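PDB 6WPX: BlEst2 from Bacillus licheniformis, which probably hydrolyses ester bonds as an alpha/beta-hydrolase lipase or esterase, held here in a propeptide form whose C-terminal domain has autoinhibitory effects. Local coordinates for residues 214-219 with 253-258; 404-409 with 454-459. One frame throughout, in Å; residues are numbered along the deposited sequence.

Interaction 1 of 2, residues 214-219 with 253-258; sequences GSALFF and DHFSII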
loop_
_atom_site.group_PDB
_atom_site.type_symbol
_atom_site.label_atom_id
_atom_site.label_comp_id
_atom_site.label_asym_id
_atom_site.label_seq_id
_atom_site.Cartn_x
_atom_site.Cartn_y
_atom_site.Cartn_z
ATOM N N GLY A 214 -4.709 -16.932 -7.467
ATOM C CA GLY A 214 -5.950 -16.772 -8.216
ATOM C C GLY A 214 -6.873 -15.708 -7.661
ATOM O O GLY A 214 -7.850 -15.369 -8.318
ATOM N N SER A 215 -6.595 -15.191 -6.441
ATOM C CA SER A 215 -7.442 -14.183 -5.783
ATOM C C SER A 215 -6.888 -12.760 -5.877
ATOM O O SER A 215 -5.709 -12.581 -6.178
ATOM C CB SER A 215 -7.726 -14.576 -4.332
ATOM O OG SER A 215 -6.574 -14.448 -3.513
ATOM N N ALA A 216 -7.732 -11.756 -5.589
ATOM C CA ALA A 216 -7.429 -10.323 -5.682
ATOM C C ALA A 216 -6.247 -9.807 -4.841
ATOM O O ALA A 216 -5.784 -8.701 -5.110
ATOM C CB ALA A 216 -8.667 -9.505 -5.358
ATOM N N LEU A 217 -5.793 -10.533 -3.818
ATOM C CA LEU A 217 -4.660 -10.007 -3.019
ATOM C C LEU A 217 -3.398 -10.857 -3.170
ATOM O O LEU A 217 -2.464 -10.727 -2.376
ATOM C CB LEU A 217 -5.059 -9.831 -1.531
ATOM C CG LEU A 217 -6.149 -8.782 -1.215
ATOM C CD1 LEU A 217 -6.731 -9.011 0.198
ATOM C CD2 LEU A 217 -5.596 -7.366 -1.311
ATOM N N PHE A 218 -3.364 -11.707 -4.191
ATOM C CA PHE A 218 -2.155 -12.506 -4.485
ATOM C C PHE A 218 -1.039 -11.561 -4.962
ATOM O O PHE A 218 -0.008 -11.531 -4.333
ATOM C CB PHE A 218 -2.392 -13.593 -5.529
ATOM C CG PHE A 218 -1.157 -14.422 -5.745
ATOM C CD1 PHE A 218 -0.676 -15.244 -4.743
ATOM C CD2 PHE A 218 -0.427 -14.331 -6.915
ATOM C CE1 PHE A 218 0.470 -15.995 -4.931
ATOM C CE2 PHE A 218 0.711 -15.091 -7.109
ATOM C CZ PHE A 218 1.161 -15.910 -6.112
ATOM N N PHE A 219 -1.277 -10.824 -6.047
ATOM C CA PHE A 219 -0.272 -9.869 -6.576
ATOM C C PHE A 219 0.197 -8.916 -5.473
ATOM O O PHE A 219 1.363 -8.860 -5.254
ATOM C CB PHE A 219 -0.736 -9.065 -7.787
ATOM C CG PHE A 219 0.107 -7.831 -7.987
ATOM C CD1 PHE A 219 1.419 -7.931 -8.406
ATOM C CD2 PHE A 219 -0.391 -6.573 -7.695
ATOM C CE1 PHE A 219 2.203 -6.801 -8.546
ATOM C CE2 PHE A 219 0.396 -5.445 -7.853
ATOM C CZ PHE A 219 1.695 -5.562 -8.271
ATOM N N ASP A 253 -6.323 -10.965 5.948
ATOM C CA ASP A 253 -5.833 -10.299 4.769
ATOM C C ASP A 253 -6.533 -8.950 4.811
ATOM O O ASP A 253 -7.367 -8.712 5.708
ATOM C CB ASP A 253 -6.079 -11.101 3.467
ATOM C CG ASP A 253 -7.525 -11.432 3.136
ATOM O OD1 ASP A 253 -8.366 -10.535 3.213
ATOM O OD2 ASP A 253 -7.785 -12.563 2.702
ATOM N N HIS A 254 -6.221 -8.070 3.860
ATOM C CA HIS A 254 -6.809 -6.731 3.852
ATOM C C HIS A 254 -8.336 -6.715 3.756
ATOM O O HIS A 254 -8.930 -5.770 4.233
ATOM C CB HIS A 254 -6.187 -5.869 2.746
ATOM C CG HIS A 254 -6.247 -4.416 3.057
ATOM N ND1 HIS A 254 -5.595 -3.877 4.186
ATOM C CD2 HIS A 254 -6.855 -3.421 2.385
ATOM C CE1 HIS A 254 -5.853 -2.587 4.149
ATOM N NE2 HIS A 254 -6.629 -2.275 3.101
ATOM N N PHE A 255 -8.960 -7.743 3.160
ATOM C CA PHE A 255 -10.425 -7.784 3.084
ATOM C C PHE A 255 -11.031 -8.410 4.336
ATOM O O PHE A 255 -12.016 -7.906 4.838
ATOM C CB PHE A 255 -10.920 -8.540 1.830
ATOM C CG PHE A 255 -10.441 -8.004 0.499
ATOM C CD1 PHE A 255 -10.225 -6.643 0.314
ATOM C CD2 PHE A 255 -10.272 -8.849 -0.584
ATOM C CE1 PHE A 255 -9.796 -6.147 -0.920
ATOM C CE2 PHE A 255 -9.865 -8.346 -1.825
ATOM C CZ PHE A 255 -9.624 -7.002 -1.978
ATOM N N SER A 256 -10.451 -9.503 4.837
ATOM C CA SER A 256 -11.015 -10.201 5.985
ATOM C C SER A 256 -10.895 -9.440 7.339
ATOM O O SER A 256 -11.646 -9.730 8.274
ATOM C CB SER A 256 -10.436 -11.609 6.094
ATOM O OG SER A 256 -9.129 -11.572 6.635
ATOM N N ILE A 257 -9.941 -8.511 7.444
ATOM C CA ILE A 257 -9.671 -7.757 8.679
ATOM C C ILE A 257 -10.867 -6.879 9.124
ATOM O O ILE A 257 -10.926 -6.481 10.282
ATOM C CB ILE A 257 -8.347 -6.947 8.574
ATOM C CG1 ILE A 257 -7.770 -6.636 9.984
ATOM C CG2 ILE A 257 -8.517 -5.669 7.703
ATOM C CD1 ILE A 257 -6.360 -5.982 9.965
ATOM N N ILE A 258 -11.807 -6.601 8.229
ATOM C CA ILE A 258 -12.990 -5.803 8.595
ATOM C C ILE A 258 -14.228 -6.640 8.790
ATOM O O ILE A 258 -15.288 -6.077 9.078
ATOM C CB ILE A 258 -13.277 -4.610 7.654
ATOM C CG1 ILE A 258 -13.507 -5.057 6.195
ATOM C CG2 ILE A 258 -12.171 -3.594 7.814
ATOM C CD1 ILE A 258 -14.301 -4.012 5.347
#
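Leu217 and Ala216 press against Phe255 beside what is probably the catalytic centre of an alpha/beta-hydrolase fold: His254 hydrogen-bonds through ND1 to Asp231 and packs on Ser119, consistent with a Ser-His-Asp triad. The contact is mainly apolar, though Leu217 CD1 also comes 3.8 Å from Asp253 OD1. Leu217 lies within a type I turn from Ser215 to Phe218, at the N-cap position of helix 218-224, and its CD1 lies over one face of the Phe255 ring, displaced toward the rim. CD1 makes a CH-pi contact 3.8 Å from the Phe255 ring centroid, 16° off the ring normal, while its closest ring atom is Phe255 CD2 at 3.6 Å. Ala216, short enough to fit beside the ring, meets its edge in plane with CB 3.9 Å from Phe255 CE2. The Phe255 side chain also touches Ala346.

No hydrogen bond crosses between the segments. Within 253-258, chi1 of 59° keeps the Asp253 carboxylate close to its own backbone, where OD1 accepts from Phe255 N and Ser256 N, forming an Asx turn and an Asx motif. Replacing Asp253 with an alanine would probably leave these two N-H groups without their acceptor and let the turn that presents His254 and Phe255 shift. Ser256 answers in the other direction, its OG accepting from Asp253 N at 3.0 Å, while Asp253 OD1 takes Ser256 N at 2.8 Å from above the carboxylate plane.

Interaction 2 of 2, residues 404-409 with 454-459; sequences LANVKA and SGKTAD
Ala405 and Lys456 form one antiparallel hydrogen-bonded pair and Lys408 and Ser454 another; the axes of the short strands 407-409 and 454-456 approach to 4.8 Å, their directions 176° apart. Each pair has two N-H...O bonds, the shorter being Lys456 N to Ala405 O and Lys408 N to Ser454 O, both 2.9 Å. Between the pairs the register slips by one, a beta bulge that places two residues, Asn406 and Val407, opposite the single Gly455. Asn406 takes left-handed helical backbone angles (57°/49°), which asparagine tolerates better than most residues, and glycine suits the facing site because a CB there would clash with Ala405 O. Val407 CA adds a CA-H...O contact to Ser454 O at 3.4 Å.

Among the side chains, Lys408 CB lies 3.6 Å from Ser454 OG. The Asn406 amide and the Lys456 chain lie side by side, pointing the same way, with ND2 4.1 Å from Lys456 CD. Leu404 brings CD2 to 4.0 Å from Thr457 CA, and this greasy branch suits the helical side of the sheet: Leu404 and Thr457 rest on Leu389 of helix 389-397 and on Phe463 of strand 462-473, while Val407 packs on Ile432 of helix 432-438.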
loop_
_atom_site.group_PDB
_atom_site.type_symbol
_atom_site.label_atom_id
_atom_site.label_comp_id
_atom_site.label_asym_id
_atom_site.label_seq_id
_atom_site.Cartn_x
_atom_site.Cartn_y
_atom_site.Cartn_z
ATOM N N LEU A 404 29.048 -8.285 -7.374
ATOM C CA LEU A 404 28.347 -7.917 -8.609
ATOM C C LEU A 404 29.316 -7.204 -9.557
ATOM O O LEU A 404 30.076 -6.330 -9.115
ATOM C CB LEU A 404 27.138 -7.015 -8.323
ATOM C CG LEU A 404 25.919 -7.640 -7.642
ATOM C CD1 LEU A 404 24.743 -6.684 -7.665
ATOM C CD2 LEU A 404 25.528 -8.952 -8.285
ATOM N N ALA A 405 29.247 -7.602 -10.838
ATOM C CA ALA A 405 30.135 -7.146 -11.934
ATOM C C ALA A 405 29.393 -6.405 -13.051
ATOM O O ALA A 405 28.300 -6.843 -13.423
ATOM C CB ALA A 405 30.844 -8.345 -12.505
ATOM N N ASN A 406 30.033 -5.354 -13.576
ATOM C CA ASN A 406 29.565 -4.502 -14.702
ATOM C C ASN A 406 28.189 -3.907 -14.366
ATOM O O ASN A 406 27.325 -3.926 -15.248
ATOM C CB ASN A 406 29.535 -5.285 -16.015
ATOM C CG ASN A 406 30.732 -6.186 -16.267
ATOM O OD1 ASN A 406 31.774 -6.063 -15.637
ATOM N ND2 ASN A 406 30.590 -7.123 -17.186
ATOM N N VAL A 407 28.035 -3.322 -13.180
ATOM C CA VAL A 407 26.708 -2.817 -12.731
ATOM C C VAL A 407 26.355 -1.473 -13.359
ATOM O O VAL A 407 27.073 -0.514 -13.146
ATOM C CB VAL A 407 26.570 -2.716 -11.199
ATOM C CG1 VAL A 407 25.224 -2.116 -10.821
ATOM C CG2 VAL A 407 26.805 -4.027 -10.479
ATOM N N LYS A 408 25.195 -1.412 -14.007
ATOM C CA LYS A 408 24.685 -0.190 -14.624
ATOM C C LYS A 408 23.350 0.183 -13.960
ATOM O O LYS A 408 22.649 -0.704 -13.448
ATOM C CB LYS A 408 24.497 -0.367 -16.139
ATOM C CG LYS A 408 25.807 -0.492 -16.919
ATOM C CD LYS A 408 26.430 0.867 -17.261
ATOM C CE LYS A 408 27.781 0.720 -17.915
ATOM N NZ LYS A 408 28.480 2.026 -18.027
ATOM N N ALA A 409 23.021 1.493 -13.947
ATOM C CA ALA A 409 21.799 2.033 -13.367
ATOM C C ALA A 409 21.262 3.161 -14.219
ATOM O O ALA A 409 21.954 4.153 -14.427
ATOM C CB ALA A 409 22.061 2.536 -11.965
ATOM N N SER A 454 21.160 -3.349 -13.853
ATOM C CA SER A 454 21.565 -4.459 -14.702
ATOM C C SER A 454 23.049 -4.745 -14.441
ATOM O O SER A 454 23.771 -3.887 -13.938
ATOM C CB SER A 454 21.360 -4.118 -16.177
ATOM O OG SER A 454 22.111 -2.969 -16.531
ATOM N N GLY A 455 23.475 -5.936 -14.829
ATOM C CA GLY A 455 24.849 -6.395 -14.710
ATOM C C GLY A 455 24.929 -7.902 -14.667
ATOM O O GLY A 455 24.019 -8.600 -15.111
ATOM N N LYS A 456 26.018 -8.410 -14.103
ATOM C CA LYS A 456 26.282 -9.833 -13.993
ATOM C C LYS A 456 26.457 -10.207 -12.544
ATOM O O LYS A 456 26.955 -9.389 -11.769
ATOM C CB LYS A 456 27.578 -10.158 -14.744
ATOM C CG LYS A 456 27.389 -10.678 -16.159
ATOM C CD LYS A 456 28.738 -10.743 -16.911
ATOM C CE LYS A 456 29.808 -11.545 -16.199
ATOM N NZ LYS A 456 31.109 -11.538 -16.915
ATOM N N THR A 457 26.092 -11.453 -12.184
ATOM C CA THR A 457 26.296 -11.988 -10.828
ATOM C C THR A 457 27.723 -12.580 -10.736
ATOM O O THR A 457 28.444 -12.582 -11.744
ATOM C CB THR A 457 25.204 -13.032 -10.466
ATOM O OG1 THR A 457 25.427 -14.236 -11.204
ATOM C CG2 THR A 457 23.783 -12.519 -10.718
ATOM N N ALA A 458 28.119 -13.111 -9.556
ATOM C CA ALA A 458 29.426 -13.752 -9.359
ATOM C C ALA A 458 29.643 -14.997 -10.235
ATOM O O ALA A 458 30.782 -15.282 -10.603
ATOM C CB ALA A 458 29.618 -14.107 -7.898
ATOM N N ASP A 459 28.564 -15.718 -10.578
ATOM C CA ASP A 459 28.621 -16.924 -11.457
ATOM C C ASP A 459 28.418 -16.584 -12.940
ATOM O O ASP A 459 28.085 -17.499 -13.686
ATOM C CB ASP A 459 27.655 -18.031 -11.043
ATOM C CG ASP A 459 26.186 -17.646 -11.088
ATOM O OD1 ASP A 459 25.690 -17.293 -12.183
ATOM O OD2 ASP A 459 25.561 -17.719 -10.035
#

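In the fold
The two contacts share no helix or strand and do not touch: their centres lie 36 Å apart and their nearest atoms about 20 Å. Interaction 1 is partly buried, 12 Å from the centre of the chain, and joins loop regions near the likely active site; Phe219 and Phe255 also meet residues of the C-terminal beta region there, which may bear on the autoinhibition attributed to the C-terminal domain. Interaction 2, 30 Å from the centre, pairs two inner strands of a five-stranded antiparallel sheet at their exposed end. Their chemistry differs accordingly: apolar packing with no hydrogen bond across the segments in the first, paired backbone bonds with lysines and an asparagine at the margin in the second.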